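Local coordinates for protein aminoacyl-tRNA synthetase (Cryptosporidium parvum, PDB 5F9Z) that probably charges tRNA with proline as a class II prolyl-tRNA synthetase, using ATP, and is seen here with halofuginone and an ATP analogue bound, at residues G281-T286 with V294-V299; Y56-T61 with D201-P206; G17-K22 with I34-M39. All blocks are in the same frame, centred on the assembly; numbering follows the deposited sequence.

From the N terminus, interaction 3 comes first. It closes a short loop in which residues 17-22 fold back on the end of helix 26-36. Interaction 2 is the long-range one: helix 53-71 meets the end of helix 181-202, some 140 residues later. Interaction 1 closes the last loop, 294-299 returning to helix 278-287. The three loops follow in series; none crosses or encloses another. In space they still meet. Val299 and Pro296 of interaction 1 lie against Ile58 and Leu203 of interaction 2, and Met39 of interaction 3 reaches Ile58, Ile284 and Leu295. Together they tie the N-terminal region and helix 53-71 to helices 181-202 and 278-287.

Interaction 1 of 3, residues G281-T286 with V294-V299; sequences GVMIMT and VLPPKV
Met283 carries this contact from the helix side. Its SD lies 3.6 Å from Pro296 CD and 3.8 Å from Leu295 CD2, so the sulfur touches both the proline ring and the leucine methyl. Met283 CG also lies near the ring, 4.0 Å from Pro296 CD. The methyl has a looser contact, with Met283 CE 4.5 Å from Val299 CG2. CG is anti to the backbone N (chi1 177°). The chain then bends at chi2 (-90°) and chi3, which folds it so that SD and CE both lie near Leu295 CD2, Met283 CE at 4.0 Å; the two side chains cross at about a right angle. One water joins the backbones. It accepts from Val294 N at 2.7 Å and gives a weak bond to Ile284 O. A turn in the loop, with Val299 N bonded to Pro296 O, brings Val299 back toward the methionine. Ile58 of helix 53-71 touches Met283, Leu295 and Val299, and Gln405 of helix 393-417 touches Pro296. No direct hydrogen bond joins the two segments. Cohesion between their side chains is therefore apolar, resting on the fit of one bent methionine, with the water serving the backbone in a buried setting.

Interaction 2 of 3, residues Y56-T61 with D201-P206; sequences YFIWET and DLLATP
Thr61 and Leu202 make the broader and closer half of this contact, and Ile58 and Leu203 the other. Thr61 CG2 faces Leu202 CD1 at 4.3 Å, and Leu202 CD2 lies 4.2 Å from the backbone oxygen Thr61 O. On the second pair, Ile58 CG2 and Leu203 CD2 are 4.5 Å apart. Even the close part is thus only light apolar packing, without a hydrogen bond across it. The second pair is more widely spaced but fully buried. With CG of Leu203 anti to the carbonyl carbon (chi1 -55°), the branch swings toward Ile58. Ala279 of helix 278-287 and Ile62 of helix 53-71 also touch it. Ile58 is buried too, against Met39. In the closer pair, Thr61 is partly exposed. Its hydroxyl turns back to its own helix, where OG1 donates to Phe57 O at 2.9 Å from above the carbonyl plane. Thr61 N reaches the same oxygen from the opposite face, so Phe57 O takes two bonds and the threonine methyl is left for Leu202. The helix ends at Leu202, and Ala204 follows with positive phi (56°). Leu203 O then receives Thr205 OG1 and His287 NE2. This is plain apolar packing of helix 53-71 against the C-terminal end of helix 181-202, beside helix 278-287 of the class II synthetase core.

Interaction 3 of 3, residues G17-K22 with I34-M39; sequences GITADK and IVKSEM
Lys36 reaches Gly17 with its terminal amine and so makes the one hydrogen bond of this contact. Before it, Ile34 points away from residues 17-22 and packs on Ile40 and Tyr42 of strand 40-42. At Lys36, CG lies anti to the carbonyl carbon (chi1 -64°) and the rest of the chain is extended. That carries NZ to Gly17 O at 2.6 Å, nearly in line with the C=O bond (170°). The methylenes come along: Lys36 CD is 3.3 Å from Gly17 O and 4.0 Å from Ile18 CD1, as the two side chains run past each other in opposite directions. Thr19 CG2 lies 4.2 Å from Lys36 NZ, at the exposed edge. Leu15 O and Gln32 OE1 also accept from NZ, so three oxygens hold the ammonium group. Next, Ser37 OG bonds back to Val33 O. Glu38 has positive phi (61°). Its N bonds to Val35 O and Met39 N bonds weakly to Ile34 O, giving a Schellman motif at the helix end. Glu38 also forms a salt bridge with Lys357. Met39 leads into strand 40-42 and touches Ile284, so the end of helix 26-36 sits between the N-terminal loop, that strand and helix 278-287.

Interaction 1 of 3, residues G281-T286 with V294-V299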
loop_
_atom_site.group_PDB
_atom_site.type_symbol
_atom_site.label_atom_id
_atom_site.label_comp_id
_atom_site.label_asym_id
_atom_site.label_seq_id
_atom_site.Cartn_x
_atom_site.Cartn_y
_atom_site.Cartn_z
ATOM N N GLY A 281 4.898 2.230 1.703
ATOM C CA GLY A 281 6.202 1.728 1.302
ATOM C C GLY A 281 6.215 1.186 -0.115
ATOM O O GLY A 281 7.153 1.438 -0.876
ATOM N N VAL A 282 5.175 0.436 -0.487
ATOM C CA VAL A 282 5.081 -0.081 -1.850
ATOM C C VAL A 282 5.010 1.068 -2.847
ATOM O O VAL A 282 5.618 1.016 -3.924
ATOM C CB VAL A 282 3.869 -1.022 -1.983
ATOM C CG1 VAL A 282 3.798 -1.605 -3.388
ATOM C CG2 VAL A 282 3.937 -2.129 -0.943
ATOM N N MET A 283 4.275 2.127 -2.501
ATOM C CA MET A 283 4.180 3.287 -3.379
ATOM C C MET A 283 5.522 4.001 -3.499
ATOM O O MET A 283 5.889 4.464 -4.585
ATOM C CB MET A 283 3.096 4.236 -2.867
ATOM C CG MET A 283 2.941 5.527 -3.657
ATOM S SD MET A 283 3.986 6.857 -3.034
ATOM C CE MET A 283 3.460 6.925 -1.325
ATOM N N ILE A 284 6.266 4.099 -2.394
ATOM C CA ILE A 284 7.577 4.746 -2.426
ATOM C C ILE A 284 8.528 3.972 -3.330
ATOM O O ILE A 284 9.200 4.548 -4.195
ATOM C CB ILE A 284 8.146 4.877 -1.002
ATOM C CG1 ILE A 284 7.288 5.824 -0.163
ATOM C CG2 ILE A 284 9.588 5.358 -1.044
ATOM C CD1 ILE A 284 7.518 5.681 1.326
ATOM N N MET A 285 8.600 2.652 -3.142
ATOM C CA MET A 285 9.515 1.836 -3.933
ATOM C C MET A 285 9.140 1.835 -5.407
ATOM O O MET A 285 10.015 1.696 -6.271
ATOM C CB MET A 285 9.536 0.405 -3.394
ATOM C CG MET A 285 9.999 0.287 -1.952
ATOM S SD MET A 285 9.883 -1.402 -1.335
ATOM C CE MET A 285 10.686 -1.235 0.256
ATOM N N THR A 286 7.853 1.992 -5.716
ATOM C CA THR A 286 7.406 1.925 -7.103
ATOM C C THR A 286 7.859 3.148 -7.895
ATOM O O THR A 286 8.379 3.020 -9.009
ATOM C CB THR A 286 5.884 1.788 -7.155
ATOM O OG1 THR A 286 5.483 0.585 -6.485
ATOM C CG2 THR A 286 5.404 1.742 -8.591
ATOM N N VAL A 294 9.129 10.192 -5.395
ATOM C CA VAL A 294 8.234 10.602 -6.470
ATOM C C VAL A 294 6.833 10.245 -5.999
ATOM O O VAL A 294 6.489 9.061 -5.906
ATOM C CB VAL A 294 8.557 9.923 -7.807
ATOM C CG1 VAL A 294 7.489 10.258 -8.835
ATOM C CG2 VAL A 294 9.928 10.355 -8.305
ATOM N N LEU A 295 6.039 11.255 -5.684
ATOM C CA LEU A 295 4.748 10.961 -5.092
ATOM C C LEU A 295 3.624 11.224 -6.083
ATOM O O LEU A 295 3.685 12.196 -6.845
ATOM C CB LEU A 295 4.523 11.806 -3.834
ATOM C CG LEU A 295 5.577 11.632 -2.739
ATOM C CD1 LEU A 295 5.355 12.620 -1.609
ATOM C CD2 LEU A 295 5.570 10.204 -2.215
ATOM N N PRO A 296 2.604 10.373 -6.111
ATOM C CA PRO A 296 1.412 10.671 -6.902
ATOM C C PRO A 296 0.762 11.951 -6.414
ATOM O O PRO A 296 0.704 12.200 -5.200
ATOM C CB PRO A 296 0.507 9.454 -6.656
ATOM C CG PRO A 296 1.438 8.366 -6.238
ATOM C CD PRO A 296 2.531 9.047 -5.474
ATOM N N PRO A 297 0.278 12.797 -7.327
ATOM C CA PRO A 297 -0.355 14.056 -6.900
ATOM C C PRO A 297 -1.523 13.870 -5.944
ATOM O O PRO A 297 -1.829 14.795 -5.182
ATOM C CB PRO A 297 -0.813 14.681 -8.225
ATOM C CG PRO A 297 0.129 14.128 -9.236
ATOM C CD PRO A 297 0.441 12.726 -8.790
ATOM N N LYS A 298 -2.179 12.707 -5.952
ATOM C CA LYS A 298 -3.316 12.483 -5.069
ATOM C C LYS A 298 -2.910 12.264 -3.617
ATOM O O LYS A 298 -3.764 12.372 -2.731
ATOM C CB LYS A 298 -4.144 11.293 -5.560
ATOM C CG LYS A 298 -4.918 11.570 -6.836
ATOM C CD LYS A 298 -5.893 10.447 -7.140
ATOM C CE LYS A 298 -6.789 10.792 -8.318
ATOM N NZ LYS A 298 -7.762 9.702 -8.607
ATOM N N VAL A 299 -1.637 11.965 -3.347
ATOM C CA VAL A 299 -1.162 11.742 -1.987
ATOM C C VAL A 299 0.024 12.620 -1.628
ATOM O O VAL A 299 0.466 12.601 -0.478
ATOM C CB VAL A 299 -0.811 10.259 -1.746
ATOM C CG1 VAL A 299 -2.037 9.389 -1.911
ATOM C CG2 VAL A 299 0.297 9.818 -2.689
HETATM O O HOH W 1 8.555 7.793 -4.251
#

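Interaction 2 of 3, residues Y56-T61 with D201-P206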
loop_
_atom_site.group_PDB
_atom_site.type_symbol
_atom_site.label_atom_id
_atom_site.label_comp_id
_atom_site.label_asym_id
_atom_site.label_seq_id
_atom_site.Cartn_x
_atom_site.Cartn_y
_atom_site.Cartn_z
ATOM N N TYR A 56 2.958 10.591 7.213
ATOM C CA TYR A 56 1.674 10.381 7.872
ATOM C C TYR A 56 0.538 11.076 7.132
ATOM O O TYR A 56 -0.618 10.652 7.238
ATOM C CB TYR A 56 1.734 10.859 9.322
ATOM C CG TYR A 56 0.514 10.470 10.122
ATOM C CD1 TYR A 56 0.298 9.148 10.494
ATOM C CD2 TYR A 56 -0.427 11.419 10.500
ATOM C CE1 TYR A 56 -0.818 8.782 11.221
ATOM C CE2 TYR A 56 -1.546 11.063 11.230
ATOM C CZ TYR A 56 -1.736 9.743 11.586
ATOM O OH TYR A 56 -2.847 9.380 12.311
ATOM N N PHE A 57 0.842 12.144 6.389
ATOM C CA PHE A 57 -0.165 12.753 5.527
ATOM C C PHE A 57 -0.683 11.751 4.504
ATOM O O PHE A 57 -1.886 11.709 4.218
ATOM C CB PHE A 57 0.414 13.982 4.822
ATOM C CG PHE A 57 -0.518 14.605 3.813
ATOM C CD1 PHE A 57 -0.554 14.149 2.502
ATOM C CD2 PHE A 57 -1.349 15.652 4.173
ATOM C CE1 PHE A 57 -1.410 14.717 1.577
ATOM C CE2 PHE A 57 -2.203 16.228 3.250
ATOM C CZ PHE A 57 -2.233 15.759 1.950
ATOM N N ILE A 58 0.214 10.941 3.937
ATOM C CA ILE A 58 -0.192 9.980 2.917
ATOM C C ILE A 58 -1.113 8.925 3.515
ATOM O O ILE A 58 -2.072 8.483 2.871
ATOM C CB ILE A 58 1.048 9.355 2.255
ATOM C CG1 ILE A 58 1.888 10.446 1.588
ATOM C CG2 ILE A 58 0.641 8.293 1.241
ATOM C CD1 ILE A 58 3.020 9.918 0.744
ATOM N N TRP A 59 -0.852 8.515 4.758
ATOM C CA TRP A 59 -1.754 7.572 5.412
ATOM C C TRP A 59 -3.091 8.224 5.735
ATOM O O TRP A 59 -4.144 7.587 5.607
ATOM C CB TRP A 59 -1.113 7.011 6.680
ATOM C CG TRP A 59 -2.008 6.050 7.394
ATOM C CD1 TRP A 59 -2.620 6.237 8.600
ATOM C CD2 TRP A 59 -2.417 4.757 6.933
ATOM N NE1 TRP A 59 -3.374 5.135 8.924
ATOM C CE2 TRP A 59 -3.267 4.212 7.916
ATOM C CE3 TRP A 59 -2.142 4.004 5.787
ATOM C CZ2 TRP A 59 -3.843 2.949 7.788
ATOM C CZ3 TRP A 59 -2.715 2.753 5.661
ATOM C CH2 TRP A 59 -3.555 2.237 6.656
ATOM N N GLU A 60 -3.071 9.492 6.156
ATOM C CA GLU A 60 -4.318 10.211 6.391
ATOM C C GLU A 60 -5.125 10.343 5.108
ATOM O O GLU A 60 -6.361 10.301 5.136
ATOM C CB GLU A 60 -4.030 11.589 6.986
ATOM C CG GLU A 60 -3.551 11.554 8.422
ATOM C CD GLU A 60 -3.344 12.940 9.001
ATOM O OE1 GLU A 60 -2.766 13.800 8.303
ATOM O OE2 GLU A 60 -3.771 13.171 10.152
ATOM N N THR A 61 -4.444 10.506 3.972
ATOM C CA THR A 61 -5.140 10.550 2.690
ATOM C C THR A 61 -5.694 9.177 2.328
ATOM O O THR A 61 -6.847 9.057 1.896
ATOM C CB THR A 61 -4.199 11.058 1.598
ATOM O OG1 THR A 61 -3.652 12.322 1.989
ATOM C CG2 THR A 61 -4.945 11.221 0.283
ATOM N N ASP A 201 -5.661 3.850 -8.265
ATOM C CA ASP A 201 -6.224 5.173 -8.518
ATOM C C ASP A 201 -5.595 6.236 -7.625
ATOM O O ASP A 201 -5.366 7.366 -8.071
ATOM C CB ASP A 201 -7.741 5.149 -8.327
ATOM C CG ASP A 201 -8.439 4.245 -9.321
ATOM O OD1 ASP A 201 -8.005 4.199 -10.491
ATOM O OD2 ASP A 201 -9.421 3.578 -8.933
ATOM N N LEU A 202 -5.308 5.897 -6.370
ATOM C CA LEU A 202 -4.776 6.873 -5.425
ATOM C C LEU A 202 -3.251 6.849 -5.370
ATOM O O LEU A 202 -2.608 7.900 -5.459
ATOM C CB LEU A 202 -5.363 6.625 -4.032
ATOM C CG LEU A 202 -5.078 7.675 -2.958
ATOM C CD1 LEU A 202 -5.830 8.966 -3.254
ATOM C CD2 LEU A 202 -5.431 7.147 -1.575
ATOM N N LEU A 203 -2.659 5.665 -5.229
ATOM C CA LEU A 203 -1.216 5.528 -5.091
ATOM C C LEU A 203 -0.507 5.275 -6.417
ATOM O O LEU A 203 0.725 5.178 -6.430
ATOM C CB LEU A 203 -0.888 4.396 -4.112
ATOM C CG LEU A 203 -1.529 4.498 -2.726
ATOM C CD1 LEU A 203 -1.147 3.300 -1.875
ATOM C CD2 LEU A 203 -1.132 5.794 -2.040
ATOM N N ALA A 204 -1.251 5.161 -7.521
ATOM C CA ALA A 204 -0.677 4.915 -8.847
ATOM C C ALA A 204 0.194 3.661 -8.860
ATOM O O ALA A 204 1.142 3.552 -9.642
ATOM C CB ALA A 204 0.116 6.129 -9.343
ATOM N N THR A 205 -0.130 2.699 -7.998
ATOM C CA THR A 205 0.658 1.484 -7.850
ATOM C C THR A 205 -0.105 0.307 -8.434
ATOM O O THR A 205 -1.217 0.010 -7.972
ATOM C CB THR A 205 0.984 1.232 -6.380
ATOM O OG1 THR A 205 1.642 2.382 -5.832
ATOM C CG2 THR A 205 1.893 0.020 -6.238
ATOM N N PRO A 206 0.439 -0.388 -9.431
ATOM C CA PRO A 206 -0.293 -1.513 -10.024
ATOM C C PRO A 206 -0.286 -2.726 -9.108
ATOM O O PRO A 206 0.723 -3.047 -8.474
ATOM C CB PRO A 206 0.475 -1.788 -11.321
ATOM C CG PRO A 206 1.868 -1.349 -11.018
ATOM C CD PRO A 206 1.742 -0.170 -10.082
#

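Interaction 3 of 3, residues G17-K22 with I34-M39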
loop_
_atom_site.group_PDB
_atom_site.type_symbol
_atom_site.label_atom_id
_atom_site.label_comp_id
_atom_site.label_asym_id
_atom_site.label_seq_id
_atom_site.Cartn_x
_atom_site.Cartn_y
_atom_site.Cartn_z
ATOM N N GLY A 17 21.182 15.085 -1.354
ATOM C CA GLY A 17 20.462 14.236 -2.276
ATOM C C GLY A 17 20.598 12.775 -1.897
ATOM O O GLY A 17 21.070 12.419 -0.816
ATOM N N ILE A 18 20.175 11.912 -2.815
ATOM C CA ILE A 18 20.252 10.469 -2.627
ATOM C C ILE A 18 21.533 9.975 -3.285
ATOM O O ILE A 18 21.729 10.153 -4.494
ATOM C CB ILE A 18 19.016 9.760 -3.199
ATOM C CG1 ILE A 18 17.739 10.385 -2.633
ATOM C CG2 ILE A 18 19.064 8.274 -2.888
ATOM C CD1 ILE A 18 17.671 10.376 -1.119
ATOM N N THR A 19 22.407 9.363 -2.488
ATOM C CA THR A 19 23.699 8.903 -2.978
ATOM C C THR A 19 23.687 7.441 -3.401
ATOM O O THR A 19 24.506 7.041 -4.234
ATOM C CB THR A 19 24.773 9.105 -1.906
ATOM O OG1 THR A 19 24.466 8.294 -0.765
ATOM C CG2 THR A 19 24.829 10.565 -1.477
ATOM N N ALA A 20 22.780 6.641 -2.850
ATOM C CA ALA A 20 22.707 5.225 -3.169
ATOM C C ALA A 20 21.834 4.999 -4.395
ATOM O O ALA A 20 20.749 5.575 -4.522
ATOM C CB ALA A 20 22.159 4.431 -1.984
ATOM N N ASP A 21 22.319 4.148 -5.290
ATOM C CA ASP A 21 21.602 3.831 -6.515
ATOM C C ASP A 21 20.427 2.906 -6.217
ATOM O O ASP A 21 20.551 1.948 -5.449
ATOM C CB ASP A 21 22.570 3.188 -7.507
ATOM C CG ASP A 21 21.937 2.895 -8.837
ATOM O OD1 ASP A 21 21.436 1.765 -9.012
ATOM O OD2 ASP A 21 21.959 3.788 -9.712
ATOM N N LYS A 22 19.274 3.199 -6.829
ATOM C CA LYS A 22 18.058 2.451 -6.509
ATOM C C LYS A 22 18.171 0.990 -6.928
ATOM O O LYS A 22 17.682 0.097 -6.226
ATOM C CB LYS A 22 16.841 3.098 -7.174
ATOM C CG LYS A 22 15.540 2.332 -6.939
ATOM C CD LYS A 22 14.357 2.960 -7.662
ATOM C CE LYS A 22 13.082 2.173 -7.393
ATOM N NZ LYS A 22 11.890 2.777 -8.048
ATOM N N ILE A 34 13.502 7.640 2.481
ATOM C CA ILE A 34 12.498 7.865 3.517
ATOM C C ILE A 34 13.018 8.732 4.657
ATOM O O ILE A 34 12.217 9.363 5.357
ATOM C CB ILE A 34 11.976 6.529 4.073
ATOM C CG1 ILE A 34 13.115 5.728 4.706
ATOM C CG2 ILE A 34 11.290 5.727 2.976
ATOM C CD1 ILE A 34 12.709 4.346 5.159
ATOM N N VAL A 35 14.329 8.791 4.865
ATOM C CA VAL A 35 14.891 9.602 5.942
ATOM C C VAL A 35 15.121 11.040 5.493
ATOM O O VAL A 35 14.646 11.982 6.131
ATOM C CB VAL A 35 16.195 8.963 6.466
ATOM C CG1 VAL A 35 16.949 9.942 7.352
ATOM C CG2 VAL A 35 15.884 7.688 7.231
ATOM N N LYS A 36 15.847 11.230 4.387
ATOM C CA LYS A 36 16.177 12.576 3.931
ATOM C C LYS A 36 14.951 13.359 3.482
ATOM O O LYS A 36 14.987 14.595 3.487
ATOM C CB LYS A 36 17.200 12.513 2.796
ATOM C CG LYS A 36 18.545 11.946 3.217
ATOM C CD LYS A 36 19.514 11.887 2.052
ATOM C CE LYS A 36 20.864 11.344 2.489
ATOM N NZ LYS A 36 21.836 11.293 1.363
ATOM N N SER A 37 13.873 12.681 3.094
ATOM C CA SER A 37 12.632 13.361 2.752
ATOM C C SER A 37 11.791 13.701 3.974
ATOM O O SER A 37 10.681 14.219 3.814
ATOM C CB SER A 37 11.807 12.507 1.791
ATOM O OG SER A 37 11.347 11.327 2.429
ATOM N N GLU A 38 12.292 13.414 5.179
ATOM C CA GLU A 38 11.578 13.683 6.428
ATOM C C GLU A 38 10.266 12.905 6.494
ATOM O O GLU A 38 9.247 13.403 6.976
ATOM C CB GLU A 38 11.344 15.181 6.621
ATOM C CG GLU A 38 12.630 15.984 6.713
ATOM C CD GLU A 38 12.385 17.470 6.847
ATOM O OE1 GLU A 38 11.522 18.000 6.116
ATOM O OE2 GLU A 38 13.052 18.105 7.689
ATOM N N MET A 39 10.293 11.669 5.998
ATOM C CA MET A 39 9.162 10.758 6.117
ATOM C C MET A 39 9.251 9.892 7.365
ATOM O O MET A 39 8.243 9.685 8.051
ATOM C CB MET A 39 9.078 9.851 4.887
ATOM C CG MET A 39 8.155 10.332 3.786
ATOM S SD MET A 39 7.821 8.994 2.626
ATOM C CE MET A 39 6.435 9.664 1.717
#